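Local coordinates for oligopeptide-binding protein AppA (PDB 1XOC), which binds oligopeptides for import by the App permease of Bacillus subtilis, which can fully replace the Opp system in sporulation and genetic competence, at residues A81-I86 against D134-F139; V242-Y247 against N490-M495; G270-N275 against W410-M415. All coordinates share one frame; numbering follows the deposited sequence. Where two conformers were deposited one is given.

Contact 1: residues A81-I86 against D134-F139; sequences AYDVKI and DYEVLF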
ATOM      1  N   ALA A  81     -19.842  16.948   8.852  1.00 26.89           N
ATOM      2  CA  ALA A  81     -20.780  16.149   8.087  1.00 26.31           C
ATOM      3  C   ALA A  81     -20.555  16.339   6.583  1.00 27.40           C
ATOM      4  O   ALA A  81     -20.057  17.377   6.162  1.00 26.63           O
ATOM      5  CB  ALA A  81     -22.233  16.479   8.470  1.00 26.74           C
ATOM      6  N   TYR A  82     -20.970  15.337   5.807  1.00 26.54           N
ATOM      7  CA  TYR A  82     -20.891  15.372   4.337  1.00 27.47           C
ATOM      8  C   TYR A  82     -22.167  14.832   3.752  1.00 28.28           C
ATOM      9  O   TYR A  82     -22.554  13.744   4.049  1.00 26.33           O
ATOM     10  CB  TYR A  82     -19.704  14.543   3.821  1.00 27.00           C
ATOM     11  CG  TYR A  82     -18.402  15.122   4.239  1.00 27.00           C
ATOM     12  CD1 TYR A  82     -17.876  14.878   5.507  1.00 28.37           C
ATOM     13  CD2 TYR A  82     -17.713  16.008   3.413  1.00 24.78           C
ATOM     14  CE1 TYR A  82     -16.689  15.455   5.924  1.00 27.09           C
ATOM     15  CE2 TYR A  82     -16.525  16.552   3.813  1.00 24.19           C
ATOM     16  CZ  TYR A  82     -16.022  16.323   5.077  1.00 26.49           C
ATOM     17  OH  TYR A  82     -14.850  16.941   5.422  1.00 30.40           O
ATOM     18  N   ASP A  83     -22.833  15.639   2.933  1.00 27.12           N
ATOM     19  CA  ASP A  83     -24.074  15.254   2.224  1.00 27.76           C
ATOM     20  C   ASP A  83     -23.701  14.853   0.819  1.00 27.73           C
ATOM     21  O   ASP A  83     -23.153  15.660   0.062  1.00 28.38           O
ATOM     22  CB  ASP A  83     -25.025  16.478   2.192  1.00 28.03           C
ATOM     23  CG  ASP A  83     -26.423  16.160   1.651  1.00 30.06           C
ATOM     24  OD1 ASP A  83     -26.758  14.953   1.473  1.00 36.53           O
ATOM     25  OD2 ASP A  83     -27.188  17.133   1.452  1.00 34.40           O
ATOM     26  N   VAL A  84     -23.961  13.588   0.477  1.00 28.41           N
ATOM     27  CA  VAL A  84     -23.489  12.995  -0.764  1.00 29.64           C
ATOM     28  C   VAL A  84     -24.646  12.522  -1.606  1.00 30.58           C
ATOM     29  O   VAL A  84     -25.466  11.752  -1.170  1.00 30.69           O
ATOM     30  CB  VAL A  84     -22.584  11.802  -0.456  1.00 30.90           C
ATOM     31  CG1 VAL A  84     -22.183  11.024  -1.763  1.00 32.78           C
ATOM     32  CG2 VAL A  84     -21.357  12.244   0.308  1.00 29.66           C
ATOM     33  N   LYS A  85     -24.738  13.053  -2.819  1.00 30.90           N
ATOM     34  CA  LYS A  85     -25.716  12.600  -3.791  1.00 31.67           C
ATOM     35  C   LYS A  85     -25.025  11.645  -4.749  1.00 30.89           C
ATOM     36  O   LYS A  85     -23.937  11.923  -5.219  1.00 31.30           O
ATOM     37  CB  LYS A  85     -26.276  13.796  -4.544  1.00 32.21           C
ATOM     38  CG  LYS A  85     -27.081  14.710  -3.634  1.00 35.22           C
ATOM     39  CD  LYS A  85     -27.631  15.966  -4.331  1.00 36.30           C
ATOM     40  CE  LYS A  85     -28.283  16.973  -3.304  1.00 39.67           C
ATOM     41  NZ  LYS A  85     -27.389  17.365  -2.113  1.00 41.25           N
ATOM     42  N   ILE A  86     -25.683  10.535  -5.047  1.00 30.56           N
ATOM     43  CA  ILE A  86     -25.130   9.428  -5.817  1.00 31.37           C
ATOM     44  C   ILE A  86     -25.707   9.485  -7.225  1.00 30.29           C
ATOM     45  O   ILE A  86     -26.892   9.755  -7.388  1.00 29.16           O
ATOM     46  CB  ILE A  86     -25.552   8.095  -5.130  1.00 31.75           C
ATOM     47  CG1 ILE A  86     -25.004   8.030  -3.677  1.00 32.58           C
ATOM     48  CG2 ILE A  86     -25.120   6.883  -5.921  1.00 32.30           C
ATOM     49  CD1 ILE A  86     -25.609   6.928  -2.831  1.00 35.20           C
ATOM     50  N   ASP A 134     -33.349   7.845  -1.986  1.00 31.41           N
ATOM     51  CA  ASP A 134     -32.871   6.700  -2.749  1.00 31.33           C
ATOM     52  C   ASP A 134     -31.429   6.851  -3.242  1.00 30.80           C
ATOM     53  O   ASP A 134     -30.724   5.857  -3.405  1.00 29.73           O
ATOM     54  CB  ASP A 134     -33.786   6.390  -3.938  1.00 32.86           C
ATOM     55  CG  ASP A 134     -35.155   5.903  -3.511  1.00 36.79           C
ATOM     56  OD1 ASP A 134     -35.310   5.392  -2.377  1.00 40.44           O
ATOM     57  OD2 ASP A 134     -36.065   6.038  -4.339  1.00 40.91           O
ATOM     58  N   TYR A 135     -30.999   8.076  -3.490  1.00 30.01           N
ATOM     59  CA  TYR A 135     -29.667   8.352  -3.999  1.00 30.68           C
ATOM     60  C   TYR A 135     -28.920   9.369  -3.147  1.00 31.05           C
ATOM     61  O   TYR A 135     -28.044  10.058  -3.640  1.00 31.47           O
ATOM     62  CB  TYR A 135     -29.773   8.834  -5.443  1.00 31.50           C
ATOM     63  CG  TYR A 135     -30.406   7.781  -6.306  1.00 30.72           C
ATOM     64  CD1 TYR A 135     -29.656   6.751  -6.836  1.00 31.39           C
ATOM     65  CD2 TYR A 135     -31.770   7.820  -6.583  1.00 32.62           C
ATOM     66  CE1 TYR A 135     -30.235   5.770  -7.624  1.00 32.34           C
ATOM     67  CE2 TYR A 135     -32.362   6.842  -7.383  1.00 31.19           C
ATOM     68  CZ  TYR A 135     -31.578   5.823  -7.895  1.00 33.59           C
ATOM     69  OH  TYR A 135     -32.182   4.874  -8.690  1.00 35.35           O
ATOM     70  N   GLU A 136     -29.236   9.445  -1.865  1.00 30.43           N
ATOM     71  CA  GLU A 136     -28.615  10.464  -1.023  1.00 31.31           C
ATOM     72  C   GLU A 136     -28.250   9.936   0.349  1.00 30.82           C
ATOM     73  O   GLU A 136     -29.064   9.278   1.001  1.00 30.83           O
ATOM     74  CB  GLU A 136     -29.493  11.664  -0.860  1.00 32.08           C
ATOM     75  CG  GLU A 136     -28.868  12.877  -0.183  0.50 32.92           C
ATOM     76  CD  GLU A 136     -29.546  14.168  -0.592  0.50 34.27           C
ATOM     77  OE1 GLU A 136     -30.764  14.101  -0.919  0.50 36.65           O
ATOM     78  OE2 GLU A 136     -28.867  15.247  -0.583  0.50 36.96           O
ATOM     79  N   VAL A 137     -27.029  10.253   0.788  1.00 30.45           N
ATOM     80  CA  VAL A 137     -26.535   9.787   2.074  1.00 30.52           C
ATOM     81  C   VAL A 137     -25.879  10.917   2.854  1.00 30.33           C
ATOM     82  O   VAL A 137     -25.199  11.752   2.283  1.00 30.86           O
ATOM     83  CB  VAL A 137     -25.480   8.679   1.867  1.00 31.18           C
ATOM     84  CG1 VAL A 137     -24.826   8.285   3.147  1.00 34.29           C
ATOM     85  CG2 VAL A 137     -26.129   7.463   1.260  1.00 34.52           C
ATOM     86  N   LEU A 138     -26.084  10.937   4.166  1.00 29.58           N
ATOM     87  CA  LEU A 138     -25.433  11.923   5.042  1.00 28.77           C
ATOM     88  C   LEU A 138     -24.445  11.188   5.944  1.00 29.19           C
ATOM     89  O   LEU A 138     -24.829  10.292   6.683  1.00 28.82           O
ATOM     90  CB  LEU A 138     -26.446  12.667   5.915  1.00 29.27           C
ATOM     91  CG  LEU A 138     -25.839  13.712   6.852  1.00 29.65           C
ATOM     92  CD1 LEU A 138     -25.387  14.981   6.092  1.00 30.49           C
ATOM     93  CD2 LEU A 138     -26.857  14.087   7.920  1.00 29.82           C
ATOM     94  N   PHE A 139     -23.179  11.579   5.845  1.00 28.44           N
ATOM     95  CA  PHE A 139     -22.144  11.125   6.746  1.00 28.79           C
ATOM     96  C   PHE A 139     -21.966  12.108   7.866  1.00 28.84           C
ATOM     97  O   PHE A 139     -21.814  13.324   7.611  1.00 27.77           O
ATOM     98  CB  PHE A 139     -20.825  10.996   6.005  1.00 29.52           C
ATOM     99  CG  PHE A 139     -20.817   9.935   4.927  1.00 29.52           C
ATOM    100  CD1 PHE A 139     -21.066  10.247   3.617  1.00 30.05           C
ATOM    101  CD2 PHE A 139     -20.509   8.636   5.228  1.00 30.19           C
ATOM    102  CE1 PHE A 139     -21.008   9.240   2.620  1.00 30.42           C
ATOM    103  CE2 PHE A 139     -20.443   7.660   4.231  1.00 29.60           C
ATOM    104  CZ  PHE A 139     -20.681   7.951   2.949  1.00 30.08           C
TER
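Tyr82 N donates to Phe139 O at 2.8 Å, and the CA hydrogen of Ala81 adds a weaker contact to the same oxygen. Tyr82 with Phe139 and Val84 with Val137 each exchange two N-H...O bonds, and Ile86 N closes the series on Tyr135 O at 2.8 Å. On the buried face the branched or aromatic Val84, Val137 and Phe139 suit both a strand and an apolar core. Phe139 turns its edge to Val84, whose CG2 lies in the ring plane, 3.8 Å from Phe139 CE1, while Val137 CG1 sits above one ring face near the rim. Helix 100-108 covers this side through Val103 and Val104. The other face is mixed but largely charged, with Leu138 CD1 packing there on Ala81 CB. Lys85 runs beside Glu136, and a bend at its last torsion (chi4 53°) brings NZ to 3.0 Å from Glu136 OE2, on the syn side but 30° out of the carboxylate plane, in the Glu136 conformer described here, one of two. Lys85 NZ also pairs with Asp83 OD2 at 3.6 Å. Asp83 OD1 and Glu136 OE2, both acceptors, come to 3.0 Å, a repulsion that the shared ammonium probably offsets. An alanine in place of Asp83 would probably leave Lys85 without one of its two acidic mates and its ammonium freer to turn. Such a pairing, one face apolar and the other mostly polar, is typical of an antiparallel sheet packed on a helix.

Contact 2: residues V242-Y247 against N490-M495; sequences VPATDY and NNHMAM. With ZN (zinc ion), chain E.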
ATOM      1  N   VAL A 242       8.807  -3.112 -14.800  1.00 29.56           N
ATOM      2  CA  VAL A 242      10.121  -3.696 -15.003  1.00 30.53           C
ATOM      3  C   VAL A 242      11.108  -3.219 -13.946  1.00 30.95           C
ATOM      4  O   VAL A 242      11.278  -2.008 -13.760  1.00 30.08           O
ATOM      5  CB  VAL A 242      10.687  -3.282 -16.391  1.00 30.43           C
ATOM      6  CG1 VAL A 242      12.073  -3.847 -16.608  1.00 32.69           C
ATOM      7  CG2 VAL A 242       9.713  -3.691 -17.485  1.00 32.79           C
ATOM      8  N   PRO A 243      11.815  -4.146 -13.286  1.00 31.86           N
ATOM      9  CA  PRO A 243      12.892  -3.718 -12.374  1.00 31.54           C
ATOM     10  C   PRO A 243      13.916  -2.825 -13.065  1.00 31.57           C
ATOM     11  O   PRO A 243      14.264  -3.061 -14.217  1.00 31.15           O
ATOM     12  CB  PRO A 243      13.565  -5.043 -11.989  1.00 32.37           C
ATOM     13  CG  PRO A 243      12.497  -6.060 -12.129  1.00 32.59           C
ATOM     14  CD  PRO A 243      11.682  -5.618 -13.314  1.00 31.95           C
ATOM     15  N   ALA A 244      14.444  -1.834 -12.354  1.00 32.23           N
ATOM     16  CA  ALA A 244      15.410  -0.899 -12.966  1.00 32.63           C
ATOM     17  C   ALA A 244      16.620  -1.571 -13.602  1.00 33.37           C
ATOM     18  O   ALA A 244      17.118  -1.121 -14.639  1.00 34.32           O
ATOM     19  CB  ALA A 244      15.892   0.115 -11.948  1.00 32.91           C
ATOM     20  N   THR A 245      17.111  -2.641 -12.977  1.00 33.29           N
ATOM     21  CA  THR A 245      18.262  -3.357 -13.478  1.00 33.87           C
ATOM     22  C   THR A 245      18.003  -3.997 -14.844  1.00 33.40           C
ATOM     23  O   THR A 245      18.944  -4.252 -15.585  1.00 33.93           O
ATOM     24  CB  THR A 245      18.747  -4.437 -12.470  1.00 34.22           C
ATOM     25  OG1 THR A 245      17.667  -5.296 -12.125  1.00 36.02           O
ATOM     26  CG2 THR A 245      19.252  -3.795 -11.190  1.00 35.72           C
ATOM     27  N   ASP A 246      16.730  -4.221 -15.181  1.00 33.00           N
ATOM     28  CA  ASP A 246      16.355  -4.808 -16.467  1.00 33.23           C
ATOM     29  C   ASP A 246      15.887  -3.779 -17.512  1.00 32.72           C
ATOM     30  O   ASP A 246      15.414  -4.168 -18.580  1.00 32.59           O
ATOM     31  CB  ASP A 246      15.247  -5.842 -16.256  1.00 33.67           C
ATOM     32  CG  ASP A 246      15.706  -7.030 -15.436  1.00 36.65           C
ATOM     33  OD1 ASP A 246      15.012  -7.388 -14.472  1.00 40.20           O
ATOM     34  OD2 ASP A 246      16.762  -7.602 -15.763  1.00 42.03           O
ATOM     35  N   TYR A 247      16.002  -2.483 -17.210  1.00 31.79           N
ATOM     36  CA  TYR A 247      15.507  -1.448 -18.118  1.00 31.99           C
ATOM     37  C   TYR A 247      16.130  -1.541 -19.519  1.00 31.90           C
ATOM     38  O   TYR A 247      15.415  -1.525 -20.522  1.00 30.21           O
ATOM     39  CB  TYR A 247      15.776  -0.051 -17.552  1.00 31.89           C
ATOM     40  CG  TYR A 247      15.100   1.016 -18.371  1.00 30.68           C
ATOM     41  CD1 TYR A 247      15.666   1.466 -19.563  1.00 29.00           C
ATOM     42  CD2 TYR A 247      13.911   1.562 -17.968  1.00 31.60           C
ATOM     43  CE1 TYR A 247      15.033   2.438 -20.334  1.00 29.79           C
ATOM     44  CE2 TYR A 247      13.268   2.531 -18.724  1.00 31.75           C
ATOM     45  CZ  TYR A 247      13.851   2.977 -19.901  1.00 30.50           C
ATOM     46  OH  TYR A 247      13.224   3.924 -20.660  1.00 30.69           O
ATOM     47  N   ASN A 490      11.286   4.049  -8.110  1.00 28.46           N
ATOM     48  CA  ASN A 490      10.657   4.516  -9.350  1.00 29.02           C
ATOM     49  C   ASN A 490       9.926   3.346 -10.012  1.00 29.55           C
ATOM     50  O   ASN A 490      10.360   2.204  -9.923  1.00 31.20           O
ATOM     51  CB  ASN A 490      11.718   5.025 -10.312  1.00 27.92           C
ATOM     52  CG  ASN A 490      12.477   6.208  -9.749  1.00 29.76           C
ATOM     53  OD1 ASN A 490      11.838   7.195  -9.369  1.00 32.52           O
ATOM     54  ND2 ASN A 490      13.813   6.157  -9.726  1.00 28.58           N
ATOM     55  N   ASN A 491       8.824   3.653 -10.668  1.00 29.87           N
ATOM     56  CA  ASN A 491       8.139   2.692 -11.509  1.00 28.87           C
ATOM     57  C   ASN A 491       8.649   2.798 -12.946  1.00 28.69           C
ATOM     58  O   ASN A 491       8.894   3.911 -13.456  1.00 28.52           O
ATOM     59  CB  ASN A 491       6.658   2.962 -11.526  1.00 30.33           C
ATOM     60  CG  ASN A 491       5.974   2.633 -10.240  1.00 31.53           C
ATOM     61  OD1 ASN A 491       6.308   1.658  -9.584  1.00 36.34           O
ATOM     62  ND2 ASN A 491       4.993   3.444  -9.869  1.00 32.11           N
ATOM     63  N   HIS A 492       8.769   1.654 -13.610  1.00 28.08           N
ATOM     64  CA  HIS A 492       9.141   1.558 -15.016  1.00 28.55           C
ATOM     65  C   HIS A 492       8.099   0.711 -15.720  1.00 28.61           C
ATOM     66  O   HIS A 492       8.226  -0.526 -15.797  1.00 28.45           O
ATOM     67  CB  HIS A 492      10.527   0.923 -15.154  1.00 28.59           C
ATOM     68  CG  HIS A 492      11.597   1.677 -14.428  1.00 27.35           C
ATOM     69  ND1 HIS A 492      11.867   1.475 -13.099  1.00 29.51           N
ATOM     70  CD2 HIS A 492      12.446   2.656 -14.838  1.00 27.67           C
ATOM     71  CE1 HIS A 492      12.847   2.267 -12.710  1.00 30.04           C
ATOM     72  NE2 HIS A 492      13.211   2.997 -13.741  1.00 26.38           N
ATOM     73  N   MET A 493       7.048   1.358 -16.192  1.00 28.48           N
ATOM     74  CA  MET A 493       5.882   0.637 -16.678  1.00 28.72           C
ATOM     75  C   MET A 493       6.000   0.340 -18.166  1.00 28.57           C
ATOM     76  O   MET A 493       5.912   1.251 -19.008  1.00 28.33           O
ATOM     77  CB  MET A 493       4.603   1.417 -16.378  1.00 29.79           C
ATOM     78  CG  MET A 493       4.520   1.899 -14.940  1.00 31.68           C
ATOM     79  SD  MET A 493       4.655   0.554 -13.758  1.00 35.40           S
ATOM     80  CE  MET A 493       3.306  -0.479 -14.287  1.00 33.16           C
ATOM     81  N   ALA A 494       6.218  -0.939 -18.482  1.00 27.71           N
ATOM     82  CA  ALA A 494       6.232  -1.421 -19.861  1.00 27.91           C
ATOM     83  C   ALA A 494       4.820  -1.741 -20.321  1.00 27.59           C
ATOM     84  O   ALA A 494       4.065  -2.342 -19.589  1.00 27.41           O
ATOM     85  CB  ALA A 494       7.084  -2.637 -19.967  1.00 27.67           C
ATOM     86  N   MET A 495       4.487  -1.314 -21.548  1.00 28.32           N
ATOM     87  CA  MET A 495       3.136  -1.453 -22.082  1.00 28.88           C
ATOM     88  C   MET A 495       3.214  -1.527 -23.606  1.00 28.37           C
ATOM     89  O   MET A 495       4.226  -1.173 -24.189  1.00 28.69           O
ATOM     90  CB  MET A 495       2.258  -0.276 -21.669  1.00 28.78           C
ATOM     91  CG  MET A 495       2.754   1.036 -22.205  1.00 28.56           C
ATOM     92  SD  MET A 495       1.966   2.410 -21.375  1.00 30.42           S
ATOM     93  CE  MET A 495       2.839   2.362 -19.842  1.00 28.04           C
TER
HETATM   94 ZN    ZN E 523      14.621   4.461 -13.810  1.00 20.45          ZN
HETATM   95  O   HOH W   1      10.672  -0.583 -11.577  1.00 25.15           O
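A zinc site on the long strand 483-496 gives this contact its centre: His492 NE2 binds the zinc ion at 2.0 Å, and Asp304 supplies a second ligand. Residues 242-247, a loop with a short 3-10 turn, pack against the imidazole. At the backbone, Val242 N donates to His492 O over 2.8 Å, tying the loop to the strand at the very residue that holds the metal. Ala244 brings its CA over one face of the imidazole, with its CB 3.8 Å from His492 CE1, and a residue this small lets the loop come close. The side chains of Tyr247 and His492 cross at about a right angle, and their rings meet obliquely, planes 73° apart, with Tyr247 CD2 lying 3.6 Å from His492 CD2. Further along the strand, Val242 CG2 meets Ala494 CB at 3.8 Å, a small apolar contact next to helix 225-234. His492 sends its CB toward the loop, with CG anti to the carbonyl carbon (chi1 -58°). Its second nitrogen is also used: His492 ND1 donates to a water 2.8 Å away that lies in the ring plane, and the water in turn appears to donate to Val242 O at 2.7 Å. Histidine suits the place because one nitrogen gives a lone pair to zinc while the other gives a proton; the metal would probably polarise that N-H and strengthen the water-mediated hydrogen bonding to the loop.

Contact 3: residues G270-N275 against W410-M415; sequences GWNEKN and WDFDAM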
ATOM      1  N   GLY A 270      11.286  -3.138   8.506  1.00 31.01           N
ATOM      2  CA  GLY A 270      10.492  -3.069   9.708  1.00 30.60           C
ATOM      3  C   GLY A 270      11.078  -3.909  10.821  1.00 30.71           C
ATOM      4  O   GLY A 270      11.209  -5.102  10.675  1.00 30.93           O
ATOM      5  N   TRP A 271      11.403  -3.262  11.933  1.00 29.75           N
ATOM      6  CA  TRP A 271      11.975  -3.935  13.091  1.00 29.76           C
ATOM      7  C   TRP A 271      10.879  -4.208  14.127  1.00 30.10           C
ATOM      8  O   TRP A 271      10.372  -3.292  14.732  1.00 30.44           O
ATOM      9  CB  TRP A 271      13.056  -3.057  13.726  1.00 29.66           C
ATOM     10  CG  TRP A 271      14.138  -2.569  12.809  1.00 28.94           C
ATOM     11  CD1 TRP A 271      14.369  -1.291  12.438  1.00 29.62           C
ATOM     12  CD2 TRP A 271      15.163  -3.349  12.207  1.00 28.95           C
ATOM     13  NE1 TRP A 271      15.454  -1.225  11.606  1.00 29.09           N
ATOM     14  CE2 TRP A 271      15.963  -2.482  11.455  1.00 28.73           C
ATOM     15  CE3 TRP A 271      15.484  -4.702  12.220  1.00 30.35           C
ATOM     16  CZ2 TRP A 271      17.063  -2.916  10.736  1.00 29.39           C
ATOM     17  CZ3 TRP A 271      16.572  -5.131  11.500  1.00 30.40           C
ATOM     18  CH2 TRP A 271      17.349  -4.245  10.772  1.00 30.01           C
ATOM     19  N   ASN A 272      10.510  -5.470  14.302  1.00 30.51           N
ATOM     20  CA  ASN A 272       9.380  -5.807  15.168  1.00 30.61           C
ATOM     21  C   ASN A 272       9.751  -5.642  16.633  1.00 30.38           C
ATOM     22  O   ASN A 272      10.557  -6.397  17.150  1.00 29.56           O
ATOM     23  CB  ASN A 272       8.912  -7.236  14.913  1.00 31.31           C
ATOM     24  CG  ASN A 272       7.580  -7.543  15.557  1.00 32.49           C
ATOM     25  OD1 ASN A 272       6.954  -8.556  15.261  1.00 35.59           O
ATOM     26  ND2 ASN A 272       7.127  -6.661  16.416  1.00 31.53           N
ATOM     27  N   GLU A 273       9.170  -4.636  17.293  1.00 30.35           N
ATOM     28  CA  GLU A 273       9.488  -4.339  18.708  1.00 31.52           C
ATOM     29  C   GLU A 273       8.849  -5.328  19.710  1.00 32.06           C
ATOM     30  O   GLU A 273       9.100  -5.247  20.921  1.00 32.49           O
ATOM     31  CB  GLU A 273       9.147  -2.890  19.028  1.00 30.66           C
ATOM     32  CG  GLU A 273       9.868  -1.925  18.103  1.00 30.68           C
ATOM     33  CD  GLU A 273       9.672  -0.489  18.443  1.00 31.54           C
ATOM     34  OE1 GLU A 273       9.770   0.342  17.511  1.00 32.13           O
ATOM     35  OE2 GLU A 273       9.427  -0.190  19.626  1.00 32.28           O
ATOM     36  N   LYS A 274       8.073  -6.289  19.216  1.00 33.15           N
ATOM     37  CA  LYS A 274       7.711  -7.465  20.010  1.00 34.80           C
ATOM     38  C   LYS A 274       8.960  -8.279  20.300  1.00 34.68           C
ATOM     39  O   LYS A 274       9.049  -8.941  21.336  1.00 34.85           O
ATOM     40  CB  LYS A 274       6.717  -8.361  19.284  1.00 35.63           C
ATOM     41  CG  LYS A 274       5.288  -8.069  19.562  1.00 38.95           C
ATOM     42  CD  LYS A 274       4.389  -9.075  18.850  1.00 39.33           C
ATOM     43  CE  LYS A 274       4.049 -10.276  19.712  1.00 43.75           C
ATOM     44  NZ  LYS A 274       3.528 -11.404  18.855  1.00 45.68           N
ATOM     45  N   ASN A 275       9.919  -8.241  19.379  1.00 34.26           N
ATOM     46  CA  ASN A 275      11.202  -8.926  19.559  1.00 34.34           C
ATOM     47  C   ASN A 275      12.128  -8.089  20.433  1.00 34.47           C
ATOM     48  O   ASN A 275      12.423  -6.944  20.115  1.00 34.03           O
ATOM     49  CB  ASN A 275      11.865  -9.220  18.204  1.00 34.26           C
ATOM     50  CG  ASN A 275      13.044 -10.183  18.309  1.00 34.33           C
ATOM     51  OD1 ASN A 275      13.952  -9.990  19.122  1.00 33.74           O
ATOM     52  ND2 ASN A 275      13.050 -11.210  17.466  1.00 34.87           N
ATOM     53  N   TRP A 410       1.659 -10.858  13.620  1.00 28.10           N
ATOM     54  CA  TRP A 410       2.924 -10.140  13.736  1.00 29.15           C
ATOM     55  C   TRP A 410       4.117 -11.081  13.748  1.00 28.99           C
ATOM     56  O   TRP A 410       5.056 -10.926  14.544  1.00 29.67           O
ATOM     57  CB  TRP A 410       2.942  -9.298  14.993  1.00 28.97           C
ATOM     58  CG  TRP A 410       1.765  -8.385  15.091  1.00 28.66           C
ATOM     59  CD1 TRP A 410       1.556  -7.224  14.390  1.00 29.85           C
ATOM     60  CD2 TRP A 410       0.661  -8.525  15.978  1.00 28.86           C
ATOM     61  NE1 TRP A 410       0.366  -6.661  14.771  1.00 30.49           N
ATOM     62  CE2 TRP A 410      -0.199  -7.433  15.751  1.00 28.69           C
ATOM     63  CE3 TRP A 410       0.301  -9.481  16.933  1.00 30.30           C
ATOM     64  CZ2 TRP A 410      -1.385  -7.262  16.466  1.00 30.18           C
ATOM     65  CZ3 TRP A 410      -0.864  -9.320  17.642  1.00 29.53           C
ATOM     66  CH2 TRP A 410      -1.706  -8.216  17.402  1.00 29.32           C
ATOM     67  N   ASP A 411       4.066 -12.043  12.830  1.00 29.33           N
ATOM     68  CA  ASP A 411       4.920 -13.229  12.878  1.00 29.93           C
ATOM     69  C   ASP A 411       6.158 -12.982  12.026  1.00 29.79           C
ATOM     70  O   ASP A 411       6.316 -13.565  10.945  1.00 29.41           O
ATOM     71  CB  ASP A 411       4.106 -14.403  12.360  1.00 30.38           C
ATOM     72  CG  ASP A 411       4.883 -15.698  12.317  1.00 32.10           C
ATOM     73  OD1 ASP A 411       4.507 -16.540  11.476  1.00 37.85           O
ATOM     74  OD2 ASP A 411       5.869 -15.854  13.062  1.00 38.77           O
ATOM     75  N   PHE A 412       6.996 -12.070  12.516  1.00 30.15           N
ATOM     76  CA  PHE A 412       8.269 -11.724  11.884  1.00 30.08           C
ATOM     77  C   PHE A 412       9.162 -11.062  12.934  1.00 30.00           C
ATOM     78  O   PHE A 412       8.654 -10.454  13.885  1.00 31.39           O
ATOM     79  CB  PHE A 412       8.057 -10.793  10.671  1.00 30.18           C
ATOM     80  CG  PHE A 412       7.557  -9.421  11.024  1.00 29.78           C
ATOM     81  CD1 PHE A 412       6.227  -9.209  11.306  1.00 31.32           C
ATOM     82  CD2 PHE A 412       8.422  -8.359  11.083  1.00 28.74           C
ATOM     83  CE1 PHE A 412       5.752  -7.919  11.620  1.00 32.38           C
ATOM     84  CE2 PHE A 412       7.935  -7.053  11.369  1.00 28.88           C
ATOM     85  CZ  PHE A 412       6.610  -6.868  11.654  1.00 31.49           C
ATOM     86  N   ASP A 413      10.477 -11.215  12.778  1.00 29.29           N
ATOM     87  CA  ASP A 413      11.469 -10.473  13.573  1.00 29.30           C
ATOM     88  C   ASP A 413      11.742  -9.152  12.869  1.00 29.33           C
ATOM     89  O   ASP A 413      11.658  -8.063  13.458  1.00 30.47           O
ATOM     90  CB  ASP A 413      12.791 -11.229  13.647  1.00 29.06           C
ATOM     91  CG  ASP A 413      12.686 -12.589  14.327  1.00 29.39           C
ATOM     92  OD1 ASP A 413      11.796 -12.785  15.185  1.00 30.69           O
ATOM     93  OD2 ASP A 413      13.533 -13.449  13.995  1.00 31.99           O
ATOM     94  N   ALA A 414      12.005  -9.236  11.563  1.00 29.31           N
ATOM     95  CA  ALA A 414      12.231  -8.043  10.738  1.00 28.81           C
ATOM     96  C   ALA A 414      11.803  -8.365   9.326  1.00 29.44           C
ATOM     97  O   ALA A 414      11.787  -9.517   8.937  1.00 29.46           O
ATOM     98  CB  ALA A 414      13.685  -7.619  10.773  1.00 27.87           C
ATOM     99  N   MET A 415      11.442  -7.350   8.543  1.00 28.91           N
ATOM    100  CA  MET A 415      11.096  -7.599   7.150  1.00 30.21           C
ATOM    101  C   MET A 415      11.509  -6.478   6.243  1.00 29.65           C
ATOM    102  O   MET A 415      11.501  -5.330   6.653  1.00 29.88           O
ATOM    103  CB  MET A 415       9.611  -7.863   6.995  1.00 31.87           C
ATOM    104  CG  MET A 415       8.744  -6.687   7.294  1.00 32.96           C
ATOM    105  SD  MET A 415       7.001  -7.088   7.070  1.00 36.14           S
ATOM    106  CE  MET A 415       6.262  -5.635   7.833  1.00 36.95           C
TER
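Strands 265-271 and 414-420 pair antiparallel at this end, Gly270 forming a hydrogen-bonded pair with Met415 and Trp271 a non-hydrogen-bonded pair with Ala414, before Asn272 to Asn275 make a type I beta turn. The pair belongs to the large mixed sheet that also contains strand 483-496. Gly270 N donates to Met415 O at 2.9 Å, Met415 N returns a bond to Gly270 O, and beyond the last bridge Asn272 N still reaches Asp413 O at 3.0 Å. Having no side chain, Gly270 lets Phe412 and Met415 lie close over the strand. Its carbonyl oxygen lies in the plane of the Phe412 ring, at the edge. Phe412 has CG between the backbone N and the carbonyl carbon (chi1 68°), from where its ring extends toward Gly270 and Asn272. Over one face of this ring comes Asn272, whose CB makes a CH-pi contact 4.1 Å from the ring centroid. On the other side of the sheet the broad indole of Trp271 packs on the small Ala414, Trp271 CE3 lying 3.7 Å from Ala414 CB, while its NE1 bonds to Thr484 of strand 483-496. At the exposed margin, Lys274 crosses Trp410 at about a right angle, and its aliphatic CD meets Trp410 CB at 4.1 Å. Asn275 OD1 accepts from the backbone N of Leu277. Asp413 shares out its carboxylate: OD2 accepts from the backbone N of Thr363, and OD1 takes a weak hydrogen bond from Asn275 ND2 at 3.0 Å, the amide plane standing perpendicular to the carboxylate.

In the fold
Along the chain contact 1 closes before the other two open, and contact 3 is nested inside the long loop that contact 2 closes. Contacts 2 and 3 share the large mixed sheet, where strands 265-271 and 483-496 are neighbours; their centres are 30 Å apart and their nearest atoms about 17 Å. Contact 1 sits in a separate five-stranded antiparallel sheet, its centre 42 Å from each of the others and across the centre of the chain. This division is consistent with the several-domain build of family 5 solute-binding proteins, in which a small extra domain accompanies the two lobes that close on peptide.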